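Side-chain contacts in protein E3 homolog (Yaba-like disease virus, PDB 1SFU), which binds left-handed Z-DNA through its N-terminal Zalpha domain and probably also recognises Z-RNA and double-stranded RNA to blunt host antiviral responses: residues C[15-18]-C[19-23]; C[33-36]-C[37-41]. All coordinates share one frame; numbering follows the deposited sequence.

Interaction 1. Residues C[15-18]-C[19-23]; sequences SLVK and KEVLS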
ATOM      1  N   SER C  15     -19.172  11.468   0.859  1.00 28.61           N
ATOM      2  CA  SER C  15     -20.529  11.759   0.410  1.00 27.35           C
ATOM      3  C   SER C  15     -20.648  11.757  -1.114  1.00 26.21           C
ATOM      4  O   SER C  15     -21.625  11.256  -1.665  1.00 25.55           O
ATOM      5  CB  SER C  15     -20.990  13.112   0.969  1.00 26.96           C
ATOM      6  OG  SER C  15     -20.932  13.117   2.389  1.00 26.72           O
ATOM      7  N   LEU C  16     -19.658  12.319  -1.801  1.00 26.04           N
ATOM      8  CA  LEU C  16     -19.704  12.349  -3.257  1.00 25.96           C
ATOM      9  C   LEU C  16     -19.643  10.932  -3.823  1.00 26.05           C
ATOM     10  O   LEU C  16     -20.361  10.600  -4.765  1.00 27.49           O
ATOM     11  CB  LEU C  16     -18.537  13.163  -3.820  1.00 27.88           C
ATOM     12  CG  LEU C  16     -18.523  14.669  -3.558  1.00 30.17           C
ATOM     13  CD1 LEU C  16     -17.173  15.244  -3.972  1.00 28.93           C
ATOM     14  CD2 LEU C  16     -19.662  15.329  -4.326  1.00 29.77           C
ATOM     15  N   VAL C  17     -18.784  10.098  -3.245  1.00 23.98           N
ATOM     16  CA  VAL C  17     -18.648   8.726  -3.726  1.00 23.32           C
ATOM     17  C   VAL C  17     -19.904   7.902  -3.450  1.00 21.25           C
ATOM     18  O   VAL C  17     -20.358   7.139  -4.307  1.00 23.34           O
ATOM     19  CB  VAL C  17     -17.432   8.017  -3.076  1.00 20.71           C
ATOM     20  CG1 VAL C  17     -17.300   6.603  -3.623  1.00 19.79           C
ATOM     21  CG2 VAL C  17     -16.171   8.804  -3.344  1.00 19.69           C
ATOM     22  N   LYS C  18     -20.459   8.044  -2.250  1.00 22.74           N
ATOM     23  CA  LYS C  18     -21.657   7.290  -1.899  1.00 23.52           C
ATOM     24  C   LYS C  18     -22.798   7.640  -2.851  1.00 24.64           C
ATOM     25  O   LYS C  18     -23.506   6.759  -3.350  1.00 24.77           O
ATOM     26  CB  LYS C  18     -22.062   7.577  -0.451  1.00 22.14           C
ATOM     27  CG  LYS C  18     -23.293   6.799   0.017  1.00 25.04           C
ATOM     28  CD  LYS C  18     -23.496   6.960   1.519  1.00 24.37           C
ATOM     29  CE  LYS C  18     -24.791   6.312   1.988  1.00 25.94           C
ATOM     30  NZ  LYS C  18     -24.970   6.475   3.468  1.00 25.00           N
ATOM     31  N   LYS C  19     -22.961   8.930  -3.119  1.00 26.15           N
ATOM     32  CA  LYS C  19     -24.014   9.381  -4.017  1.00 28.72           C
ATOM     33  C   LYS C  19     -23.823   8.748  -5.393  1.00 28.56           C
ATOM     34  O   LYS C  19     -24.784   8.311  -6.016  1.00 26.97           O
ATOM     35  CB  LYS C  19     -23.989  10.906  -4.124  1.00 31.46           C
ATOM     36  CG  LYS C  19     -25.297  11.516  -4.588  1.00 34.99           C
ATOM     37  CD  LYS C  19     -25.302  13.031  -4.395  1.00 37.70           C
ATOM     38  CE  LYS C  19     -26.697  13.606  -4.602  1.00 38.47           C
ATOM     39  NZ  LYS C  19     -27.672  13.022  -3.631  1.00 38.10           N
ATOM     40  N   GLU C  20     -22.578   8.679  -5.858  1.00 30.15           N
ATOM     41  CA  GLU C  20     -22.292   8.096  -7.165  1.00 31.60           C
ATOM     42  C   GLU C  20     -22.623   6.610  -7.247  1.00 32.35           C
ATOM     43  O   GLU C  20     -23.259   6.164  -8.201  1.00 32.86           O
ATOM     44  CB  GLU C  20     -20.818   8.292  -7.533  1.00 34.05           C
ATOM     45  CG  GLU C  20     -20.426   9.722  -7.844  1.00 37.23           C
ATOM     46  CD  GLU C  20     -21.144  10.271  -9.061  1.00 38.81           C
ATOM     47  OE1 GLU C  20     -20.927   9.747 -10.178  1.00 39.92           O
ATOM     48  OE2 GLU C  20     -21.929  11.227  -8.895  1.00 41.15           O
ATOM     49  N   VAL C  21     -22.183   5.838  -6.258  1.00 32.28           N
ATOM     50  CA  VAL C  21     -22.441   4.405  -6.281  1.00 32.18           C
ATOM     51  C   VAL C  21     -23.930   4.098  -6.159  1.00 31.86           C
ATOM     52  O   VAL C  21     -24.433   3.173  -6.793  1.00 31.91           O
ATOM     53  CB  VAL C  21     -21.666   3.671  -5.158  1.00 33.07           C
ATOM     54  CG1 VAL C  21     -20.169   3.870  -5.351  1.00 31.25           C
ATOM     55  CG2 VAL C  21     -22.108   4.173  -3.801  1.00 33.89           C
ATOM     56  N   LEU C  22     -24.640   4.880  -5.353  1.00 31.67           N
ATOM     57  CA  LEU C  22     -26.072   4.664  -5.184  1.00 32.03           C
ATOM     58  C   LEU C  22     -26.849   4.949  -6.464  1.00 32.04           C
ATOM     59  O   LEU C  22     -27.966   4.470  -6.631  1.00 30.32           O
ATOM     60  CB  LEU C  22     -26.611   5.524  -4.037  1.00 32.93           C
ATOM     61  CG  LEU C  22     -26.212   5.022  -2.650  1.00 31.41           C
ATOM     62  CD1 LEU C  22     -26.734   5.964  -1.571  1.00 34.05           C
ATOM     63  CD2 LEU C  22     -26.768   3.618  -2.452  1.00 33.39           C
ATOM     64  N   SER C  23     -26.252   5.712  -7.376  1.00 31.48           N
ATOM     65  CA  SER C  23     -26.922   6.029  -8.631  1.00 32.70           C
ATOM     66  C   SER C  23     -26.771   4.898  -9.642  1.00 31.92           C
ATOM     67  O   SER C  23     -27.405   4.909 -10.691  1.00 32.39           O
ATOM     68  CB  SER C  23     -26.366   7.330  -9.227  1.00 32.18           C
ATOM     69  OG  SER C  23     -25.044   7.157  -9.705  1.00 34.17           O
TER
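Val17 and Val21, with Lys18 and Leu22, form local contacts one turn apart on helix 11-22, the first helix of the winged helix-turn-helix fold of the Zalpha domain. Four successive backbone bonds span these turns; two of them, Val21 N to Val17 O (3.0 Å) and Leu22 N to Lys18 O (3.0 Å), join the residue pairs whose side chains also meet. Val17 and Val21 lie on the buried face, CG1 to CG1 at 4.3 Å, and both reach helix 43-55, where Leu50 and Leu53 are among their neighbours. On a more open face Lys18 and Leu22 run side by side in the same direction: the extended lysine chain passes Leu22 CD1, with Lys18 CG 3.9 Å away, so its methylenes supply an apolar flank. On the face that meets helix 32-38, Glu20 passes its CG 3.2 Å from Leu16 O, one turn back, before the chain bends at chi2. The two valines differ in rotation. Val17 has CG1 anti to the backbone N, whereas Val21 (chi1 -61°) turns CG1 anti to its carbonyl carbon and places CG2 between N and C, only 3.0 Å from Lys18 O.

Interaction 2. Residues C[33-36]-C[37-41]; sequences ISLS and NRLKI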
ATOM      1  N   ILE C  33     -10.738   4.305 -10.800  1.00 27.28           N
ATOM      2  CA  ILE C  33     -10.228   5.164 -11.860  1.00 29.86           C
ATOM      3  C   ILE C  33     -11.359   5.950 -12.522  1.00 30.37           C
ATOM      4  O   ILE C  33     -11.219   7.144 -12.789  1.00 30.81           O
ATOM      5  CB  ILE C  33      -9.469   4.351 -12.933  1.00 29.92           C
ATOM      6  CG1 ILE C  33      -9.053   5.272 -14.077  1.00 31.31           C
ATOM      7  CG2 ILE C  33     -10.339   3.229 -13.455  1.00 29.75           C
ATOM      8  CD1 ILE C  33      -8.181   6.439 -13.629  1.00 33.87           C
ATOM      9  N   SER C  34     -12.480   5.286 -12.785  1.00 32.00           N
ATOM     10  CA  SER C  34     -13.613   5.965 -13.402  1.00 33.05           C
ATOM     11  C   SER C  34     -14.157   7.041 -12.468  1.00 33.26           C
ATOM     12  O   SER C  34     -14.377   8.184 -12.880  1.00 33.43           O
ATOM     13  CB  SER C  34     -14.722   4.970 -13.728  1.00 34.73           C
ATOM     14  OG  SER C  34     -15.840   5.646 -14.274  1.00 37.57           O
ATOM     15  N   LEU C  35     -14.367   6.674 -11.208  1.00 32.43           N
ATOM     16  CA  LEU C  35     -14.880   7.615 -10.224  1.00 32.28           C
ATOM     17  C   LEU C  35     -13.933   8.793 -10.060  1.00 32.28           C
ATOM     18  O   LEU C  35     -14.364   9.946 -10.010  1.00 31.60           O
ATOM     19  CB  LEU C  35     -15.082   6.917  -8.879  1.00 31.97           C
ATOM     20  CG  LEU C  35     -16.273   5.962  -8.816  1.00 32.98           C
ATOM     21  CD1 LEU C  35     -16.282   5.245  -7.470  1.00 20.04           C
ATOM     22  CD2 LEU C  35     -17.565   6.748  -9.008  1.00 20.04           C
ATOM     23  N   SER C  36     -12.641   8.502  -9.968  1.00 32.82           N
ATOM     24  CA  SER C  36     -11.641   9.553  -9.825  1.00 35.22           C
ATOM     25  C   SER C  36     -11.743  10.514 -11.000  1.00 36.84           C
ATOM     26  O   SER C  36     -11.576  11.723 -10.851  1.00 37.12           O
ATOM     27  CB  SER C  36     -10.235   8.952  -9.802  1.00 34.82           C
ATOM     28  OG  SER C  36      -9.260   9.955 -10.028  1.00 36.15           O
ATOM     29  N   ASN C  37     -12.022   9.954 -12.170  1.00 38.70           N
ATOM     30  CA  ASN C  37     -12.137  10.726 -13.395  1.00 41.38           C
ATOM     31  C   ASN C  37     -13.344  11.668 -13.395  1.00 42.97           C
ATOM     32  O   ASN C  37     -13.248  12.804 -13.866  1.00 44.21           O
ATOM     33  CB  ASN C  37     -12.204   9.765 -14.582  1.00 41.15           C
ATOM     34  CG  ASN C  37     -12.184  10.474 -15.915  1.00 42.18           C
ATOM     35  OD1 ASN C  37     -11.539  11.505 -16.076  1.00 20.04           O
ATOM     36  ND2 ASN C  37     -12.875   9.910 -16.889  1.00 20.04           N
ATOM     37  N   ARG C  38     -14.469  11.205 -12.858  1.00 44.22           N
ATOM     38  CA  ARG C  38     -15.682  12.017 -12.817  1.00 45.03           C
ATOM     39  C   ARG C  38     -15.633  13.086 -11.736  1.00 44.13           C
ATOM     40  O   ARG C  38     -15.800  14.273 -12.014  1.00 43.92           O
ATOM     41  CB  ARG C  38     -16.915  11.142 -12.583  1.00 48.00           C
ATOM     42  CG  ARG C  38     -17.164  10.080 -13.641  1.00 53.41           C
ATOM     43  CD  ARG C  38     -18.551   9.468 -13.458  1.00 57.94           C
ATOM     44  NE  ARG C  38     -18.675   8.142 -14.068  1.00 62.72           N
ATOM     45  CZ  ARG C  38     -18.489   7.880 -15.359  1.00 64.72           C
ATOM     46  NH1 ARG C  38     -18.164   8.853 -16.203  1.00 66.02           N
ATOM     47  NH2 ARG C  38     -18.629   6.639 -15.809  1.00 65.26           N
ATOM     48  N   LEU C  39     -15.409  12.659 -10.502  1.00 42.66           N
ATOM     49  CA  LEU C  39     -15.363  13.579  -9.376  1.00 42.51           C
ATOM     50  C   LEU C  39     -14.095  14.426  -9.359  1.00 42.16           C
ATOM     51  O   LEU C  39     -13.893  15.226  -8.448  1.00 41.25           O
ATOM     52  CB  LEU C  39     -15.490  12.799  -8.062  1.00 41.47           C
ATOM     53  CG  LEU C  39     -16.786  12.008  -7.838  1.00 40.34           C
ATOM     54  CD1 LEU C  39     -16.918  10.913  -8.872  1.00 40.54           C
ATOM     55  CD2 LEU C  39     -16.775  11.400  -6.448  1.00 40.72           C
ATOM     56  N   LYS C  40     -13.249  14.253 -10.371  1.00 42.74           N
ATOM     57  CA  LYS C  40     -11.993  14.998 -10.466  1.00 43.13           C
ATOM     58  C   LYS C  40     -11.252  14.962  -9.137  1.00 42.98           C
ATOM     59  O   LYS C  40     -10.809  15.991  -8.629  1.00 42.80           O
ATOM     60  CB  LYS C  40     -12.265  16.450 -10.863  1.00 42.91           C
ATOM     61  CG  LYS C  40     -12.847  16.608 -12.253  1.00 43.31           C
ATOM     62  CD  LYS C  40     -11.836  16.224 -13.318  1.00 44.50           C
ATOM     63  CE  LYS C  40     -12.445  16.291 -14.710  1.00 44.02           C
ATOM     64  NZ  LYS C  40     -13.529  15.286 -14.871  1.00 43.58           N
ATOM     65  N   ILE C  41     -11.129  13.765  -8.577  1.00 42.63           N
ATOM     66  CA  ILE C  41     -10.448  13.574  -7.303  1.00 41.42           C
ATOM     67  C   ILE C  41      -9.381  12.495  -7.457  1.00 41.05           C
ATOM     68  O   ILE C  41      -9.502  11.614  -8.305  1.00 40.00           O
ATOM     69  CB  ILE C  41     -11.454  13.151  -6.208  1.00 42.25           C
ATOM     70  CG1 ILE C  41     -12.459  14.283  -5.973  1.00 42.39           C
ATOM     71  CG2 ILE C  41     -10.718  12.800  -4.922  1.00 41.59           C
ATOM     72  CD1 ILE C  41     -13.529  13.961  -4.945  1.00 43.12           C
TER
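The guanidinium of Arg38 has Ser34 OG over one face, one turn back on helix 32-38. The hydroxyl oxygen lies 3.3 Å from Arg38 NH2, yet the angle is too poor for a hydrogen bond; this is contact over a face. Arg38 CG, beside the backbone N (chi1 -60°), sits 3.5 Å from Ser34 O; the chain runs extended to NE and then turns at chi4 (-59°), which puts a face of the guanidinium against the hydroxyl. The amide of Asn37 leads away, leaving its CB to touch Ser34 O at 3.2 Å. On the inner side Leu39 folds back over the last turn: its CD1 comes within 3.0 Å of Leu35 O and 4.2 Å of Leu35 CD2, and both leucines also meet Ile46 of helix 43-55. Beyond Leu39 the chain leaves the helix at Lys40, which has positive phi (48°). Ile41 N then turns back to Ser36 O (3.1 Å), landing on a lone pair in the carbonyl plane, while Ser36 OG donates to Ile41 O in a bond so short that its length is doubtful. Lys40 NZ, not Lys40 N, takes Asn37 O, at 2.7 Å. With the Ile41 N to Ser36 O bond and the positive phi this is a Schellman-like C-cap, ending helix 32-38, the first of the two helices of the helix-turn-helix unit, ahead of helix 43-55.

Interactions 1 and 2 follow one another along the chain, the first on helix 11-22 and the second on helix 32-38 and the turn after it, with strand 29-30 between. Their centres are 12 Å apart, but their side chains meet: Leu16 CB packs on Leu39 CD2 at 3.6 Å and Leu16 CD1 on Ile41 CD1 at 4.0 Å, while Glu20 lays its CB and CG against Leu35 and Leu39. Both also rest on helix 43-55, with Ile46 and Leu50 shared, so three helices close around one apolar interior. Bound nucleic acid comes within about 12 Å (nearest atoms) of interaction 1 and about 7 Å of interaction 2, which places 15-23 farther back in the DNA-binding domain.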